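Local coordinates for protein aminoglycoside N(3)-acetyltransferase (Streptomyces griseus, PDB 7LAP) that probably transfers an acetyl group from acetyl-CoA to the 3-amino group of aminoglycoside antibiotics, as a resistance enzyme of the antibiotic N-acetyltransferase family, at residues W157-G162 and A193-Q198; R223-D226 and G230-D233; G175-L180 and M187-H192. All coordinates share one frame; numbering follows the deposited sequence.

Contact 1: W157-G162 and A193-Q198; sequences WDDPHG and AEALAQ
Ala195, near the end of its helix, presses its methyl group against the turn formed by Asp159 to Gly162, and that one CB carries nearly the whole contact. Its closest neighbour is a backbone oxygen, with Ala195 CB 3.5 Å from His161 O. Gly162 follows, its CA 3.9 Å from the same Ala195 CB, and the methylene of His161 adds a CB-CB approach of 4.1 Å to Ala195. At the margin Asp159 comes in with a carboxylate oxygen, OD1, 4.1 Å from Ala195 CB. No hydrogen bond crosses between 157-162 and 193-198; two small residues let the chains draw in to 5.2 Å between Gly162 CA and Ala195 CA.

Polar contacts hold the turn in shape instead. It is a type I beta turn closed by Gly162 N donating to Asp159 O at 3.0 Å. His161 has its CG opposite the carbonyl carbon (chi1 -62°), which leads the imidazole away from Ala195, and its ND1 bonds to Asp224. The carbonyl of His161 is itself gripped by His192 ND1, one turn earlier on the helix.

The turn lies in the loop between helices 148-152 and 166-172 and is joined to strand 216-225 by backbone hydrogen bonding of Asp159 with Arg223, while Ala193 and Leu196 pack on Val281 of helix 273-289.

Contact 2: R223-D226 and G230-D233; sequences RDID and GAFD
Ile225 and Ala231 meet where strand 216-225, one arm of an antiparallel two-stranded hairpin, runs out into a tight reversal that opens with an Asx turn at Asp226. The apolar part is a methyl set into a bent side chain: Ala231 CB lies 4.0 Å from Ile225 CD1 and equally far from Ile225 CB. CG1 of Ile225 stands between the backbone N and the carbonyl carbon (chi1 55°), and a chi2 of 133°, well off a staggered value, brings CD1 round to the Ala231 methyl. Beside this pair, Asp226 CB lies 3.7 Å from Gly230 O.

The polar part centres on Asp226. Its OD1 accepts from the backbone N of both Glu228 and His229, two grips that fix the carboxylate within the reversal. Gly230 supplies the positive phi (91°) that turns the chain onward.

Asp226 and Ala231 are both backbone-bonded with Arg203, just before the partner strand 204-213, so the two limbs share one neighbour. Ala231 N also bonds to Glu194 OE2, tying the returning limb to helix 189-196. Between the limbs, Asp226 O sits 3.1 Å from Gly230 N.

Contact 3: G175-L180 and M187-H192; sequences GRVLLL and MTLLHH
Val177 forks against two residues of 187-192, at the lead-in to helix 189-196, one methyl to each. Its CG2 meets the CD2 branch of Leu189 at 3.6 Å and also lies 4.2 Å from Leu189 CB, while the other methyl, CG1, rests 4.0 Å from CG of Met187. Both pairs are purely apolar, and no hydrogen bond joins 175-180 to 187-192. Val177 can serve both because CG1 is trans to its own N (chi1 180°), which leaves CG2 beside that N and turned to Leu189. Met187 meets it with the middle of its chain; beyond CG the sulfur leads on, and a bend at chi3 (-76°) folds the terminal methyl back to the strand's side. Leu179, two residues along the strand, points the same way as Val177 and is partly covered by 187-192, without close touching.

One shell out, the backbone of 187-192 is held by turn-like bonds: Leu190 N donates to Met187 O at 3.2 Å, and His191 N to Thr188 O at 2.8 Å. On the strand side, Val177 is bonded through its backbone to Phe271, and Leu178 to Met43, which fixes the valine between two neighbouring strands. Met187 also packs on Phe271 and on Val249 of helix 244-254, and Leu189 on Val171 of helix 166-172, so the apolar cluster is closed in by further helices. Arg176, whose CB leaves the strand away from 187-192, makes salt bridges to Asp272 and Asp40.

Strand 176-180 is an inner strand of the seven-stranded mixed sheet, parallel to 41-46 and antiparallel to 266-272. A strand leading through a short loop into a helix laid on the sheet face, sealed by apolar side chains, is the layered alpha/beta packing that builds the core of this enzyme.

Helix 189-196 joins all three contacts: its N-terminal part, with the residues leading into it, meets the central sheet in contact 3, its end meets a turn in contact 1, and Glu194 reaches contact 2. Contact 3 is the deepest, its centre about 7 Å from the chain centre, and wholly apolar; the centres of contacts 1 and 2 lie about 15 and 16 Å from it, the first only partly buried, and both mix small methyl groups with backbone polar atoms. Contact 3 is nested in the loop that contact 1 closes, whereas contact 2 follows in series. Contacts 1 and 2 are stitched directly, Asp158 OD1 lying 2.7 Å from Arg223 N, while contacts 2 and 3 barely meet, with Ile225 CD1 3.8 Å from His191 O.

Contact 1: W157-G162 and A193-Q198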
# COMPACT_ATOMS: atom_id res chain seq x y z
N TRP B 157 22.94 3.76 12.31
CA TRP B 157 22.14 2.78 13.04
C TRP B 157 21.59 3.36 14.34
O TRP B 157 20.38 3.36 14.58
CB TRP B 157 22.96 1.53 13.34
CG TRP B 157 23.38 0.72 12.14
CD1 TRP B 157 24.65 0.22 11.88
CD2 TRP B 157 22.54 0.23 11.10
NE1 TRP B 157 24.63 -0.51 10.71
CE2 TRP B 157 23.35 -0.50 10.21
CE3 TRP B 157 21.17 0.38 10.80
CZ2 TRP B 157 22.84 -1.11 9.06
CZ3 TRP B 157 20.68 -0.21 9.66
CH2 TRP B 157 21.50 -0.95 8.81
N ASP B 158 22.49 3.85 15.19
CA ASP B 158 22.15 4.45 16.47
C ASP B 158 22.06 5.96 16.33
O ASP B 158 22.68 6.54 15.44
CB ASP B 158 23.19 4.09 17.53
CG ASP B 158 23.21 2.61 17.84
OD1 ASP B 158 22.21 2.14 18.40
OD2 ASP B 158 24.21 1.93 17.54
N ASP B 159 21.32 6.59 17.24
CA ASP B 159 20.97 7.99 17.08
C ASP B 159 20.56 8.28 15.63
O ASP B 159 21.15 9.15 14.98
CB ASP B 159 22.13 8.89 17.52
CG ASP B 159 21.66 10.28 17.99
OD1 ASP B 159 20.48 10.42 18.41
OD2 ASP B 159 22.47 11.25 17.94
N PRO B 160 19.59 7.55 15.07
CA PRO B 160 19.25 7.76 13.65
C PRO B 160 18.53 9.08 13.34
O PRO B 160 18.23 9.33 12.16
CB PRO B 160 18.34 6.57 13.34
CG PRO B 160 17.61 6.33 14.66
CD PRO B 160 18.66 6.63 15.75
N HIS B 161 18.20 9.91 14.32
CA HIS B 161 17.70 11.26 14.06
C HIS B 161 18.76 12.33 14.32
O HIS B 161 18.43 13.52 14.30
CB HIS B 161 16.47 11.59 14.91
CG HIS B 161 15.30 10.70 14.64
ND1 HIS B 161 14.98 9.63 15.45
CD2 HIS B 161 14.37 10.73 13.66
CE1 HIS B 161 13.89 9.04 14.97
NE2 HIS B 161 13.50 9.70 13.89
N GLY B 162 20.00 11.93 14.60
CA GLY B 162 20.97 12.86 15.11
C GLY B 162 21.91 13.43 14.06
O GLY B 162 21.60 13.52 12.87
N ALA B 193 15.39 17.85 15.88
CA ALA B 193 15.49 18.85 16.95
C ALA B 193 15.59 18.19 18.32
O ALA B 193 16.43 18.57 19.15
CB ALA B 193 14.30 19.81 16.91
N GLU B 194 14.73 17.21 18.60
CA GLU B 194 14.82 16.49 19.87
C GLU B 194 16.20 15.85 20.04
O GLU B 194 16.77 15.87 21.14
CB GLU B 194 13.73 15.42 19.96
CG GLU B 194 12.34 15.97 20.17
CD GLU B 194 11.28 14.88 20.22
OE1 GLU B 194 11.28 13.97 19.35
OE2 GLU B 194 10.44 14.94 21.15
N ALA B 195 16.75 15.29 18.97
CA ALA B 195 18.06 14.64 19.07
C ALA B 195 19.17 15.63 19.41
O ALA B 195 20.10 15.28 20.14
CB ALA B 195 18.38 13.89 17.78
N LEU B 196 19.07 16.87 18.92
CA LEU B 196 20.08 17.90 19.20
C LEU B 196 19.84 18.63 20.52
O LEU B 196 20.80 19.18 21.09
CB LEU B 196 20.10 18.96 18.09
CG LEU B 196 20.38 18.52 16.66
CD1 LEU B 196 20.24 19.71 15.70
CD2 LEU B 196 21.76 17.87 16.55
N ALA B 197 18.61 18.67 21.01
CA ALA B 197 18.28 19.55 22.12
C ALA B 197 18.87 19.04 23.42
O ALA B 197 18.85 17.83 23.71
CB ALA B 197 16.76 19.70 22.27
N GLN B 198 19.40 19.97 24.22
CA GLN B 198 20.00 19.66 25.51
C GLN B 198 19.12 20.19 26.63
O GLN B 198 18.95 21.40 26.77
CB GLN B 198 21.42 20.23 25.61
CG GLN B 198 22.45 19.48 24.77
CD GLN B 198 22.27 17.96 24.83
OE1 GLN B 198 22.18 17.28 23.79
NE2 GLN B 198 22.19 17.42 26.05

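Contact 2: R223-D226 and G230-D233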
# COMPACT_ATOMS: atom_id res chain seq x y z
N ARG B 223 19.75 2.19 19.54
CA ARG B 223 19.45 3.24 20.50
C ARG B 223 19.00 4.48 19.75
O ARG B 223 19.58 4.82 18.71
CB ARG B 223 20.68 3.57 21.35
CG ARG B 223 20.42 4.67 22.37
CD ARG B 223 21.65 4.96 23.16
NE ARG B 223 21.66 6.30 23.72
CZ ARG B 223 21.25 6.61 24.96
NH1 ARG B 223 20.78 5.66 25.77
NH2 ARG B 223 21.33 7.86 25.38
N ASP B 224 17.97 5.15 20.27
CA ASP B 224 17.37 6.32 19.64
C ASP B 224 16.75 7.16 20.75
O ASP B 224 16.61 6.70 21.89
CB ASP B 224 16.32 5.89 18.59
CG ASP B 224 15.79 7.06 17.73
OD1 ASP B 224 16.45 8.13 17.66
OD2 ASP B 224 14.73 6.90 17.08
N ILE B 225 16.39 8.41 20.44
CA ILE B 225 15.45 9.11 21.32
C ILE B 225 14.08 8.45 21.20
O ILE B 225 13.76 7.75 20.24
CB ILE B 225 15.37 10.61 21.00
CG1 ILE B 225 15.04 10.80 19.53
CG2 ILE B 225 16.67 11.31 21.35
CD1 ILE B 225 13.91 11.82 19.27
N ASP B 226 13.26 8.67 22.22
CA ASP B 226 11.92 8.09 22.26
C ASP B 226 11.04 8.87 21.29
O ASP B 226 10.37 9.84 21.64
CB ASP B 226 11.36 8.13 23.69
CG ASP B 226 10.02 7.45 23.81
OD1 ASP B 226 9.30 7.30 22.79
OD2 ASP B 226 9.67 7.06 24.94
N GLY B 230 7.75 11.09 22.78
CA GLY B 230 8.44 12.35 23.00
C GLY B 230 9.76 12.16 23.69
O GLY B 230 9.88 11.35 24.63
N ALA B 231 10.78 12.88 23.24
CA ALA B 231 12.10 12.76 23.83
C ALA B 231 12.19 13.42 25.20
O ALA B 231 13.20 13.24 25.90
CB ALA B 231 13.14 13.34 22.87
N PHE B 232 11.18 14.17 25.61
CA PHE B 232 11.16 14.77 26.94
C PHE B 232 9.77 14.61 27.51
O PHE B 232 8.84 14.18 26.83
CB PHE B 232 11.54 16.26 26.90
CG PHE B 232 12.88 16.52 26.27
CD1 PHE B 232 13.00 16.65 24.90
CD2 PHE B 232 14.01 16.62 27.05
CE1 PHE B 232 14.23 16.87 24.32
CE2 PHE B 232 15.25 16.85 26.47
CZ PHE B 232 15.35 16.97 25.11
N ASP B 233 9.62 14.97 28.78
CA ASP B 233 8.29 15.20 29.30
C ASP B 233 7.96 16.66 29.00
O ASP B 233 8.56 17.57 29.57
CB ASP B 233 8.17 14.90 30.79
CG ASP B 233 6.73 14.98 31.26
OD1 ASP B 233 5.88 15.47 30.48
OD2 ASP B 233 6.44 14.53 32.38

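Contact 3: G175-L180 and M187-H192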
# COMPACT_ATOMS: atom_id res chain seq x y z
N GLY B 175 17.33 22.33 2.70
CA GLY B 175 16.10 21.72 2.27
C GLY B 175 14.88 22.33 2.94
O GLY B 175 14.96 23.24 3.76
N ARG B 176 13.71 21.83 2.54
CA ARG B 176 12.43 22.36 3.00
C ARG B 176 11.57 21.22 3.51
O ARG B 176 11.85 20.04 3.25
CB ARG B 176 11.74 23.11 1.86
CG ARG B 176 12.83 23.93 1.17
CD ARG B 176 12.36 24.92 0.26
NE ARG B 176 11.71 25.99 0.97
CZ ARG B 176 11.11 26.99 0.32
NH1 ARG B 176 11.12 26.98 -1.01
NH2 ARG B 176 10.50 27.95 1.00
N VAL B 177 10.55 21.59 4.28
CA VAL B 177 9.52 20.67 4.75
C VAL B 177 8.17 21.19 4.27
O VAL B 177 7.82 22.35 4.50
CB VAL B 177 9.54 20.51 6.28
CG1 VAL B 177 8.45 19.55 6.73
CG2 VAL B 177 10.91 19.96 6.71
N LEU B 178 7.41 20.32 3.60
CA LEU B 178 6.07 20.63 3.13
C LEU B 178 5.05 19.76 3.87
O LEU B 178 5.14 18.53 3.85
CB LEU B 178 6.00 20.40 1.62
CG LEU B 178 4.59 20.48 1.02
CD1 LEU B 178 4.10 21.91 1.06
CD2 LEU B 178 4.63 19.94 -0.41
N LEU B 179 4.10 20.41 4.58
CA LEU B 179 2.92 19.71 5.07
C LEU B 179 1.82 19.92 4.04
O LEU B 179 1.35 21.05 3.85
CB LEU B 179 2.48 20.24 6.43
CG LEU B 179 3.62 20.26 7.45
CD1 LEU B 179 3.06 20.84 8.79
CD2 LEU B 179 4.29 18.90 7.61
N LEU B 180 1.40 18.85 3.39
CA LEU B 180 0.45 18.90 2.29
C LEU B 180 -0.88 18.32 2.78
O LEU B 180 -1.19 17.13 2.62
CB LEU B 180 1.08 18.17 1.09
CG LEU B 180 0.33 18.09 -0.25
CD1 LEU B 180 -0.17 19.41 -0.67
CD2 LEU B 180 1.15 17.44 -1.38
N MET B 187 5.33 16.74 11.55
CA MET B 187 6.64 17.17 11.09
C MET B 187 7.77 16.34 11.73
O MET B 187 8.26 16.66 12.81
CB MET B 187 6.86 18.66 11.39
CG MET B 187 8.07 19.20 10.65
SD MET B 187 8.60 20.83 11.22
CE MET B 187 7.31 21.79 10.42
N THR B 188 8.21 15.31 11.00
CA THR B 188 9.27 14.38 11.43
C THR B 188 10.56 15.12 11.76
O THR B 188 11.31 14.71 12.66
CB THR B 188 9.52 13.36 10.30
OG1 THR B 188 8.49 12.38 10.32
CG2 THR B 188 10.90 12.68 10.40
N LEU B 189 10.86 16.17 11.01
CA LEU B 189 12.10 16.90 11.20
C LEU B 189 12.31 17.34 12.66
O LEU B 189 13.45 17.51 13.09
CB LEU B 189 12.12 18.11 10.27
CG LEU B 189 13.34 19.03 10.40
CD1 LEU B 189 14.61 18.27 10.06
CD2 LEU B 189 13.16 20.28 9.54
N LEU B 190 11.24 17.52 13.43
CA LEU B 190 11.41 17.92 14.82
C LEU B 190 11.94 16.79 15.70
O LEU B 190 12.32 17.04 16.85
CB LEU B 190 10.08 18.44 15.39
CG LEU B 190 9.67 19.82 14.85
CD1 LEU B 190 8.29 20.24 15.37
CD2 LEU B 190 10.72 20.86 15.21
N HIS B 191 12.00 15.55 15.19
CA HIS B 191 12.75 14.52 15.92
C HIS B 191 14.25 14.79 15.85
O HIS B 191 14.98 14.43 16.78
CB HIS B 191 12.45 13.13 15.36
CG HIS B 191 11.08 12.63 15.68
ND1 HIS B 191 10.55 12.66 16.96
CD2 HIS B 191 10.12 12.08 14.90
CE1 HIS B 191 9.33 12.17 16.94
NE2 HIS B 191 9.05 11.80 15.70
N HIS B 192 14.72 15.40 14.77
CA HIS B 192 16.11 15.84 14.70
C HIS B 192 16.36 16.95 15.71
O HIS B 192 17.42 16.99 16.35
CB HIS B 192 16.45 16.31 13.27
CG HIS B 192 17.85 16.79 13.09
ND1 HIS B 192 18.95 16.04 13.45
CD2 HIS B 192 18.34 17.95 12.58
CE1 HIS B 192 20.06 16.71 13.16
NE2 HIS B 192 19.72 17.88 12.65